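CRISPR-associated protein, Cse1 family (PDB 4H3T) is a Cse1-family protein, probably the large subunit of a type I-E CRISPR Cascade complex, helping recognise the PAM of invading DNA and recruit Cas3. Local coordinates at residues D48-L52 against R162-E166; P54-R58 against Y196-F202; N225-G229 against D296-H300; V234-E238 against F258-G262. The protein carries 1 engineered substitution. Residue numbers count along the deposited sequence, not the author numbering.

Interaction 1 (D48-L52 against R162-E166); sequences DFPTL and RWLVE
A type I beta turn, Phe49 to Leu52, leads into helix 52-68 and docks on one face of helix 157-170 inside the Cse1 fold. Leu52 N donates to Phe49 O (3.1 Å) to close the turn; Glu166 N donates to Arg162 O (3.1 Å) in the facing helix. The backbones come closest at Leu52 and Glu166, CA to CA 5.7 Å. Thr51 (chi1 p) gives its OG1 proton to Glu166 OE2 at 2.7 Å, a buried hydroxyl-carboxylate bond. Asp48 and Arg162 are bridged by one water, which donates to Asp48 OD1 (2.7 Å) and accepts from Arg162 NE (2.8 Å); the guanidinium also bonds Trp17 O and forms a salt bridge with Glu29 through NH1. Between these polar ends lies Trp163 (chi1 m), with Phe49 CB 3.7 Å from its CH2. Leu52, in the mt rotamer, sets CD2 over the indole in a CH-pi contact, 4.1 Å from the six-membered ring centroid and 20° off its normal.

Interaction 2 (P54-R58 against Y196-F202); sequences PALLR and YLAWIGF
Leu197 is the bump filling the hollow formed by Pro54, Ala55 and Arg58: in the mt rotamer it leaves the short helix 196-199 toward 54-58 of helix 52-68, and its CD1 settles against the helix backbone, 4.0 Å from Ala55 CA and 4.1 Å from Pro54 C. The nearest CA pairs are Ala55 with Leu197 (7.8 Å) and Pro54 with Phe202 (7.5 Å). Helical Ile200 N to Tyr196 O bonding (3.0 Å) ends as Ile200 turns to extended phi/psi (-81/158), and the chain swings round through Gly201 so that Phe202 (chi1 t) also faces the helix. This helix-to-strand turn lies deep in the Cse1 fold, where Phe202 opens strand 202-206, bonded through its backbone to Thr365 of strand 359-370. Its ring is covered on one face by Pro54, CB 3.6 Å from the centroid and 5° off the normal, a CH-pi contact, while Leu57 CD2 meets the ring edge, 4.2 Å from CZ. Arg58 (chi1 m, chi2 t, chi3 p) runs out alongside Leu197 and Phe202: its CD lies 3.8 Å from Phe202 CE1, and Leu197 CD2 covers one guanidinium face, 3.6 Å from NE. Arg58 NH2 reaches within 3.6 Å of Tyr196 CE2, and NH1 forms a salt bridge with Asp298 and a hydrogen bond with His300, beyond the segments.

Interaction 3 (N225-G229 against D296-H300); sequences NLIRG and DVDPH
A helix C-terminus meets an irregular loop here: helix 291-297 ends at Val297, and its last carbonyl is covered by 225-229, part of the connection between helix 210-217 and strand 248-249. The touching parts run 114° apart, CA 226 to 228 against CA 296 to 299, and approach most closely at Arg228 and Val297, CA to CA 4.6 Å. Ile227 (phi/psi -147/172) and Arg228 (-121/121) are extended, which brings the backbone against Val297 O: Arg228 N makes a weak hydrogen bond to it at 3.5 Å, and Ile227 CA a CA-H...O contact at 3.4 Å. Arg228, with chi1 and chi2 both m, folds over Asp296, its CG 3.6 Å from Asp296 O, which lies over one face of the guanidinium. That group is held on its own side of the contact, NH1 bonding Arg224 O and, weakly, Ile227 O at 3.3 Å. Ile227 CG2 makes an apolar contact with Pro299 CB at 3.6 Å, and the aliphatic Arg228 CB lies 3.9 Å from Val297 CG2. Asp298 points its CB away from the loop; its carboxylate forms a salt bridge with Arg58 and a hydrogen bond with Tyr196, while its OD1 also accepts from His300 N at 3.0 Å. This last bond, spanning Pro299 just after the helix leaves helical phi/psi at Asp298, defines an Asx turn.

Interaction 4 (V234-E238 against F258-G262); sequences VPAWE and FTWQG
Thr259 and Ala236 carry most of this small contact between two loops, with Trp237 adding to it. The CA atoms of Ala236 and Thr259, 5.7 Å apart, are the nearest pair. Thr259 (chi1 p) directs OG1 at the backbone of Ala236, whose N donates to it at 3.0 Å; the hydroxyl in turn bonds chiefly Cys255 O, with Asp256 O a lesser partner, both of helix 254-257. Pro235 CB lies 3.6 Å from that OG1. On the methyl side, Thr259 CG2 meets Trp237 CZ3 at 3.4 Å, the indole being brought round by chi1 p. Ala236 CB packs 3.8 Å from Gln261 NE2, an amide held by Thr259 O (3.0 Å); Gln261 itself is the centre of an inverse gamma turn (phi/psi -82/80). In 234-238 the chain turns from extended Pro235 to helical phi/psi, and Glu238 N bonds Pro235 O (3.0 Å). Beyond the contact, Trp237 packs on Leu59 of helix 52-68 and bonds Tyr94 of helix 88-98, while 258-262 links helix 254-257 to strand 263-272.

From the N terminus, 48-52 and 54-58 are neighbours where helix 52-68 begins. Interaction 1 closes a loop of 109 residues onto helix 157-170, and interaction 2 one of 137 onto 196-202; their segments alternate, so the two loops cross, and they touch where Val165 and Glu166 pack on Ala55. Later in the chain, interaction 3 joins 225-229 to the end of helix 291-297, with interaction 4 nested inside its loop. Helix 52-68 ties the earlier contacts to the later ones: Arg58 NH1 reaches His300 ND1 (2.9 Å) and Arg58 O touches Phe258 CB (3.4 Å). Tyr196 OH meets Asp298 OD2 (2.6 Å), and Phe258 packs on His300 and Pro299, joining interactions 3 and 4.

Interaction 1 (D48-L52 against R162-E166)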
# COMPACT_ATOMS: atom_id res chain seq x y z
N ASP A 48 -14.19 -0.16 -2.32
CA ASP A 48 -14.57 1.00 -3.09
C ASP A 48 -13.46 2.13 -3.11
O ASP A 48 -13.53 3.06 -3.91
CB ASP A 48 -15.91 1.56 -2.41
CG ASP A 48 -16.13 1.36 -0.84
OD1 ASP A 48 -16.30 2.41 -0.12
OD2 ASP A 48 -16.08 0.08 -0.30
N PHE A 49 -12.49 2.07 -2.21
CA PHE A 49 -11.48 3.11 -2.08
C PHE A 49 -10.21 2.47 -1.58
O PHE A 49 -10.30 1.61 -0.72
CB PHE A 49 -12.03 4.23 -1.16
CG PHE A 49 -11.15 5.45 -1.19
CD1 PHE A 49 -11.24 6.36 -2.23
CD2 PHE A 49 -10.09 5.58 -0.29
CE1 PHE A 49 -10.38 7.46 -2.30
CE2 PHE A 49 -9.20 6.63 -0.39
CZ PHE A 49 -9.36 7.58 -1.38
N PRO A 50 -9.04 2.83 -2.13
CA PRO A 50 -7.82 2.06 -1.86
C PRO A 50 -7.33 1.96 -0.43
O PRO A 50 -6.84 0.93 -0.07
CB PRO A 50 -6.76 2.76 -2.70
CG PRO A 50 -7.50 3.54 -3.70
CD PRO A 50 -8.83 3.85 -3.18
N THR A 51 -7.56 2.96 0.38
CA THR A 51 -7.07 2.94 1.75
C THR A 51 -7.86 1.96 2.60
O THR A 51 -7.42 1.52 3.64
CB THR A 51 -7.13 4.32 2.37
OG1 THR A 51 -8.42 4.81 2.26
CG2 THR A 51 -6.20 5.26 1.73
N LEU A 52 -9.05 1.62 2.17
CA LEU A 52 -9.84 0.69 2.96
C LEU A 52 -9.20 -0.73 3.03
O LEU A 52 -9.42 -1.46 4.00
CB LEU A 52 -11.24 0.58 2.38
CG LEU A 52 -12.16 1.85 2.50
CD1 LEU A 52 -13.51 1.62 1.74
CD2 LEU A 52 -12.52 2.09 3.93
N ARG A 162 -16.78 1.01 8.10
CA ARG A 162 -15.62 0.89 7.23
C ARG A 162 -14.75 2.14 7.32
O ARG A 162 -13.53 2.04 7.50
CB ARG A 162 -16.03 0.67 5.79
CG ARG A 162 -16.57 -0.70 5.54
CD ARG A 162 -16.76 -0.98 4.07
NE ARG A 162 -17.69 -0.09 3.38
CZ ARG A 162 -18.96 -0.35 3.10
NH1 ARG A 162 -19.55 -1.43 3.58
NH2 ARG A 162 -19.68 0.52 2.41
N TRP A 163 -15.37 3.34 7.24
CA TRP A 163 -14.60 4.56 7.31
C TRP A 163 -14.00 4.84 8.68
O TRP A 163 -12.95 5.51 8.76
CB TRP A 163 -15.39 5.74 6.85
CG TRP A 163 -15.63 5.70 5.38
CD1 TRP A 163 -16.85 5.63 4.75
CD2 TRP A 163 -14.66 5.83 4.35
NE1 TRP A 163 -16.68 5.69 3.39
CE2 TRP A 163 -15.35 5.71 3.11
CE3 TRP A 163 -13.26 5.87 4.33
CZ2 TRP A 163 -14.69 5.79 1.88
CZ3 TRP A 163 -12.61 5.93 3.12
CH2 TRP A 163 -13.33 5.85 1.91
N LEU A 164 -14.64 4.34 9.73
CA LEU A 164 -14.14 4.45 11.09
C LEU A 164 -12.81 3.70 11.25
O LEU A 164 -11.86 4.25 11.77
CB LEU A 164 -15.20 3.90 12.04
CG LEU A 164 -14.90 3.78 13.49
CD1 LEU A 164 -14.57 5.14 14.10
CD2 LEU A 164 -16.08 3.15 14.21
N VAL A 165 -12.74 2.46 10.70
CA VAL A 165 -11.57 1.64 10.70
C VAL A 165 -10.49 2.32 9.89
O VAL A 165 -9.35 2.44 10.33
CB VAL A 165 -11.88 0.22 10.19
CG1 VAL A 165 -10.56 -0.59 10.09
CG2 VAL A 165 -12.84 -0.49 11.15
N GLU A 166 -10.86 2.89 8.76
CA GLU A 166 -9.90 3.57 7.92
C GLU A 166 -9.37 4.83 8.57
O GLU A 166 -8.17 5.11 8.43
CB GLU A 166 -10.55 3.88 6.54
CG GLU A 166 -9.61 4.44 5.46
CD GLU A 166 -9.47 5.95 5.36
OE1 GLU A 166 -9.94 6.64 6.28
OE2 GLU A 166 -8.82 6.43 4.40
O HOH W 1 -16.84 2.43 2.54

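Interaction 2 (P54-R58 against Y196-F202)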
# COMPACT_ATOMS: atom_id res chain seq x y z
N PRO A 54 -5.93 -2.08 3.05
CA PRO A 54 -4.91 -2.36 4.10
C PRO A 54 -5.51 -2.25 5.51
O PRO A 54 -5.20 -3.01 6.42
CB PRO A 54 -3.86 -1.25 3.86
CG PRO A 54 -4.08 -0.79 2.50
CD PRO A 54 -5.49 -1.00 2.13
N ALA A 55 -6.40 -1.29 5.69
CA ALA A 55 -7.01 -1.05 7.02
C ALA A 55 -7.89 -2.21 7.44
O ALA A 55 -7.73 -2.72 8.57
CB ALA A 55 -7.79 0.27 7.00
N LEU A 56 -8.72 -2.69 6.53
CA LEU A 56 -9.63 -3.81 6.83
C LEU A 56 -8.85 -5.14 6.89
O LEU A 56 -9.14 -5.96 7.74
CB LEU A 56 -10.73 -3.91 5.79
CG LEU A 56 -11.80 -2.74 5.80
CD1 LEU A 56 -12.75 -2.91 4.64
CD2 LEU A 56 -12.48 -2.66 7.17
N LEU A 57 -7.80 -5.30 6.09
CA LEU A 57 -6.97 -6.52 6.13
C LEU A 57 -6.29 -6.64 7.47
O LEU A 57 -6.34 -7.69 8.08
CB LEU A 57 -5.95 -6.56 5.00
CG LEU A 57 -4.92 -7.74 5.03
CD1 LEU A 57 -5.61 -9.08 4.92
CD2 LEU A 57 -3.93 -7.60 3.95
N ARG A 58 -5.67 -5.54 7.95
CA ARG A 58 -5.00 -5.55 9.25
C ARG A 58 -5.96 -5.76 10.40
O ARG A 58 -5.65 -6.50 11.31
CB ARG A 58 -4.17 -4.30 9.44
CG ARG A 58 -2.98 -4.36 8.53
CD ARG A 58 -2.30 -3.08 8.29
NE ARG A 58 -1.66 -2.51 9.47
CZ ARG A 58 -0.36 -2.49 9.74
NH1 ARG A 58 0.49 -3.20 9.01
NH2 ARG A 58 0.09 -1.80 10.77
N TYR A 196 -0.88 6.23 11.16
CA TYR A 196 0.26 5.35 10.98
C TYR A 196 0.31 4.65 9.59
O TYR A 196 1.37 4.59 8.99
CB TYR A 196 0.28 4.32 12.09
CG TYR A 196 1.37 3.28 11.91
CD1 TYR A 196 2.66 3.54 12.32
CD2 TYR A 196 1.12 2.09 11.24
CE1 TYR A 196 3.67 2.58 12.18
CE2 TYR A 196 2.12 1.16 11.04
CZ TYR A 196 3.37 1.36 11.59
OH TYR A 196 4.38 0.44 11.38
N LEU A 197 -0.83 4.21 9.05
CA LEU A 197 -0.86 3.62 7.71
C LEU A 197 -0.63 4.66 6.63
O LEU A 197 -0.11 4.31 5.57
CB LEU A 197 -2.14 2.82 7.43
CG LEU A 197 -2.26 1.48 8.08
CD1 LEU A 197 -3.48 0.72 7.53
CD2 LEU A 197 -1.01 0.64 7.82
N ALA A 198 -1.01 5.91 6.89
CA ALA A 198 -0.71 7.02 5.97
C ALA A 198 0.84 7.29 5.94
O ALA A 198 1.36 7.79 4.95
CB ALA A 198 -1.48 8.30 6.36
N TRP A 199 1.54 7.02 7.04
CA TRP A 199 2.97 7.20 7.17
C TRP A 199 3.78 6.07 6.55
O TRP A 199 4.80 6.32 5.93
CB TRP A 199 3.34 7.32 8.65
CG TRP A 199 4.80 7.56 8.87
CD1 TRP A 199 5.53 8.63 8.43
CD2 TRP A 199 5.69 6.73 9.62
NE1 TRP A 199 6.83 8.50 8.84
CE2 TRP A 199 6.97 7.32 9.53
CE3 TRP A 199 5.55 5.52 10.32
CZ2 TRP A 199 8.11 6.72 10.10
CZ3 TRP A 199 6.69 4.92 10.86
CH2 TRP A 199 7.94 5.54 10.78
N ILE A 200 3.41 4.82 6.78
CA ILE A 200 4.24 3.71 6.27
C ILE A 200 3.95 3.43 4.77
O ILE A 200 2.87 3.73 4.24
CB ILE A 200 4.13 2.38 7.08
CG1 ILE A 200 2.70 1.79 7.09
CG2 ILE A 200 4.64 2.56 8.50
CD1 ILE A 200 2.63 0.33 7.27
N GLY A 201 4.91 2.80 4.15
CA GLY A 201 4.78 2.20 2.83
C GLY A 201 4.26 0.78 3.07
O GLY A 201 4.98 -0.06 3.58
N PHE A 202 2.98 0.51 2.75
CA PHE A 202 2.35 -0.81 3.03
C PHE A 202 2.55 -1.78 1.89
O PHE A 202 2.43 -1.40 0.73
CB PHE A 202 0.90 -0.60 3.30
CG PHE A 202 0.06 -1.85 3.43
CD1 PHE A 202 -0.12 -2.47 4.67
CD2 PHE A 202 -0.49 -2.47 2.31
CE1 PHE A 202 -0.87 -3.65 4.77
CE2 PHE A 202 -1.26 -3.59 2.42
CZ PHE A 202 -1.43 -4.20 3.64

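Interaction 3 (N225-G229 against D296-H300)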
# COMPACT_ATOMS: atom_id res chain seq x y z
N ASN A 225 12.49 -11.90 14.41
CA ASN A 225 13.16 -10.98 13.47
C ASN A 225 12.23 -10.28 12.53
O ASN A 225 12.63 -9.28 11.92
CB ASN A 225 14.19 -11.76 12.62
CG ASN A 225 13.63 -13.04 11.93
OD1 ASN A 225 12.89 -13.85 12.56
ND2 ASN A 225 13.99 -13.28 10.65
N LEU A 226 11.00 -10.83 12.33
CA LEU A 226 10.02 -10.31 11.39
C LEU A 226 8.83 -9.61 12.03
O LEU A 226 8.23 -8.73 11.38
CB LEU A 226 9.52 -11.48 10.55
CG LEU A 226 10.58 -12.31 9.81
CD1 LEU A 226 9.87 -13.30 8.87
CD2 LEU A 226 11.65 -11.40 9.03
N ILE A 227 8.37 -10.05 13.21
CA ILE A 227 7.23 -9.44 13.91
C ILE A 227 7.39 -9.50 15.41
O ILE A 227 8.21 -10.25 15.90
CB ILE A 227 5.89 -10.17 13.57
CG1 ILE A 227 5.89 -11.71 13.96
CG2 ILE A 227 5.50 -10.03 12.20
CD1 ILE A 227 4.43 -12.16 14.35
N ARG A 228 6.48 -8.83 16.13
CA ARG A 228 6.26 -8.98 17.58
C ARG A 228 4.81 -9.39 17.75
O ARG A 228 3.87 -8.67 17.33
CB ARG A 228 6.56 -7.73 18.40
CG ARG A 228 7.98 -7.27 18.47
CD ARG A 228 8.76 -7.98 19.58
NE ARG A 228 10.19 -7.64 19.52
CZ ARG A 228 11.04 -8.10 18.61
NH1 ARG A 228 10.62 -8.94 17.67
NH2 ARG A 228 12.31 -7.73 18.63
N GLY A 229 4.61 -10.54 18.36
CA GLY A 229 3.28 -11.07 18.66
C GLY A 229 3.37 -12.09 19.75
O GLY A 229 4.46 -12.54 20.04
N ASP A 296 10.20 -2.86 14.85
CA ASP A 296 10.32 -4.22 15.40
C ASP A 296 9.05 -5.03 15.25
O ASP A 296 9.10 -6.25 15.23
CB ASP A 296 10.68 -4.17 16.89
CG ASP A 296 12.09 -3.61 17.19
OD1 ASP A 296 12.97 -3.67 16.28
OD2 ASP A 296 12.29 -3.10 18.32
N VAL A 297 7.89 -4.38 15.24
CA VAL A 297 6.62 -5.07 15.27
C VAL A 297 6.03 -5.44 13.91
O VAL A 297 5.47 -6.53 13.76
CB VAL A 297 5.61 -4.17 16.05
CG1 VAL A 297 4.19 -4.73 16.02
CG2 VAL A 297 6.07 -3.94 17.49
N ASP A 298 6.06 -4.51 12.98
CA ASP A 298 5.18 -4.52 11.81
C ASP A 298 5.75 -5.24 10.59
O ASP A 298 6.76 -4.82 10.03
CB ASP A 298 4.87 -3.07 11.47
CG ASP A 298 3.67 -2.82 10.54
OD1 ASP A 298 3.28 -3.74 9.79
OD2 ASP A 298 3.17 -1.70 10.54
N PRO A 299 5.05 -6.29 10.14
CA PRO A 299 5.52 -7.05 8.99
C PRO A 299 5.22 -6.44 7.63
O PRO A 299 5.61 -7.04 6.62
CB PRO A 299 4.74 -8.38 9.14
CG PRO A 299 3.42 -7.94 9.67
CD PRO A 299 3.75 -6.85 10.64
N HIS A 300 4.42 -5.39 7.56
CA HIS A 300 3.95 -4.84 6.26
C HIS A 300 4.75 -3.60 5.76
O HIS A 300 4.26 -2.88 4.88
CB HIS A 300 2.48 -4.44 6.36
CG HIS A 300 1.58 -5.63 6.55
ND1 HIS A 300 0.57 -5.63 7.51
CD2 HIS A 300 1.56 -6.79 5.89
CE1 HIS A 300 0.00 -6.83 7.42
NE2 HIS A 300 0.55 -7.54 6.41

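Interaction 4 (V234-E238 against F258-G262)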
# COMPACT_ATOMS: atom_id res chain seq x y z
N VAL A 234 -2.96 -7.97 22.66
CA VAL A 234 -4.39 -7.96 22.42
C VAL A 234 -4.84 -6.70 21.62
O VAL A 234 -4.28 -5.62 21.73
CB VAL A 234 -5.21 -8.15 23.75
CG1 VAL A 234 -4.77 -9.43 24.48
CG2 VAL A 234 -5.13 -6.96 24.68
N PRO A 235 -5.91 -6.85 20.85
CA PRO A 235 -6.40 -5.72 20.06
C PRO A 235 -7.20 -4.72 20.90
O PRO A 235 -7.56 -5.00 22.04
CB PRO A 235 -7.28 -6.42 19.02
CG PRO A 235 -7.77 -7.61 19.71
CD PRO A 235 -6.69 -8.07 20.57
N ALA A 236 -7.51 -3.59 20.29
CA ALA A 236 -8.16 -2.47 20.94
C ALA A 236 -9.48 -2.83 21.65
O ALA A 236 -9.73 -2.31 22.74
CB ALA A 236 -8.38 -1.34 19.95
N TRP A 237 -10.29 -3.69 21.04
CA TRP A 237 -11.60 -4.10 21.59
C TRP A 237 -11.46 -5.06 22.76
O TRP A 237 -12.46 -5.27 23.41
CB TRP A 237 -12.54 -4.69 20.53
CG TRP A 237 -12.00 -5.89 19.86
CD1 TRP A 237 -11.91 -7.16 20.36
CD2 TRP A 237 -11.31 -5.90 18.61
NE1 TRP A 237 -11.33 -7.98 19.44
CE2 TRP A 237 -10.90 -7.22 18.38
CE3 TRP A 237 -11.06 -4.92 17.64
CZ2 TRP A 237 -10.20 -7.58 17.23
CZ3 TRP A 237 -10.36 -5.29 16.51
CH2 TRP A 237 -10.00 -6.62 16.29
N GLU A 238 -10.27 -5.60 23.07
CA GLU A 238 -10.05 -6.40 24.28
C GLU A 238 -9.48 -5.52 25.33
O GLU A 238 -9.43 -5.92 26.46
CB GLU A 238 -9.10 -7.59 24.03
CG GLU A 238 -9.72 -8.63 23.11
CD GLU A 238 -8.94 -9.91 23.07
OE1 GLU A 238 -8.33 -10.28 24.09
OE2 GLU A 238 -8.93 -10.55 22.00
N PHE A 258 -2.18 -3.32 14.64
CA PHE A 258 -3.18 -3.47 13.61
C PHE A 258 -4.59 -2.88 13.96
O PHE A 258 -5.38 -2.74 13.06
CB PHE A 258 -3.34 -4.92 13.23
CG PHE A 258 -2.20 -5.59 12.48
CD1 PHE A 258 -1.03 -4.91 12.18
CD2 PHE A 258 -2.31 -6.90 12.07
CE1 PHE A 258 0.04 -5.56 11.52
CE2 PHE A 258 -1.24 -7.57 11.47
CZ PHE A 258 -0.12 -6.86 11.08
N THR A 259 -4.89 -2.57 15.24
CA THR A 259 -6.15 -2.00 15.65
C THR A 259 -5.94 -0.68 16.37
O THR A 259 -6.78 -0.26 17.17
CB THR A 259 -6.84 -3.02 16.56
OG1 THR A 259 -6.05 -3.26 17.74
CG2 THR A 259 -7.12 -4.32 15.84
N TRP A 260 -4.84 0.01 16.06
CA TRP A 260 -4.42 1.19 16.79
C TRP A 260 -5.47 2.29 16.79
O TRP A 260 -5.94 2.68 15.72
CB TRP A 260 -3.11 1.74 16.17
CG TRP A 260 -2.37 2.69 17.04
CD1 TRP A 260 -2.28 4.04 16.90
CD2 TRP A 260 -1.55 2.34 18.16
NE1 TRP A 260 -1.42 4.55 17.85
CE2 TRP A 260 -0.96 3.53 18.63
CE3 TRP A 260 -1.18 1.13 18.75
CZ2 TRP A 260 0.00 3.52 19.64
CZ3 TRP A 260 -0.22 1.13 19.74
CH2 TRP A 260 0.33 2.32 20.20
N GLN A 261 -5.81 2.77 17.96
CA GLN A 261 -6.70 3.92 18.11
C GLN A 261 -5.88 5.18 17.92
O GLN A 261 -5.63 5.94 18.87
CB GLN A 261 -7.43 3.85 19.46
CG GLN A 261 -8.18 2.54 19.67
CD GLN A 261 -9.31 2.37 18.70
OE1 GLN A 261 -10.37 2.95 18.86
NE2 GLN A 261 -9.08 1.63 17.65
N GLY A 262 -5.64 5.49 16.65
CA GLY A 262 -4.91 6.69 16.25
C GLY A 262 -5.72 7.96 16.33
O GLY A 262 -5.17 9.05 16.25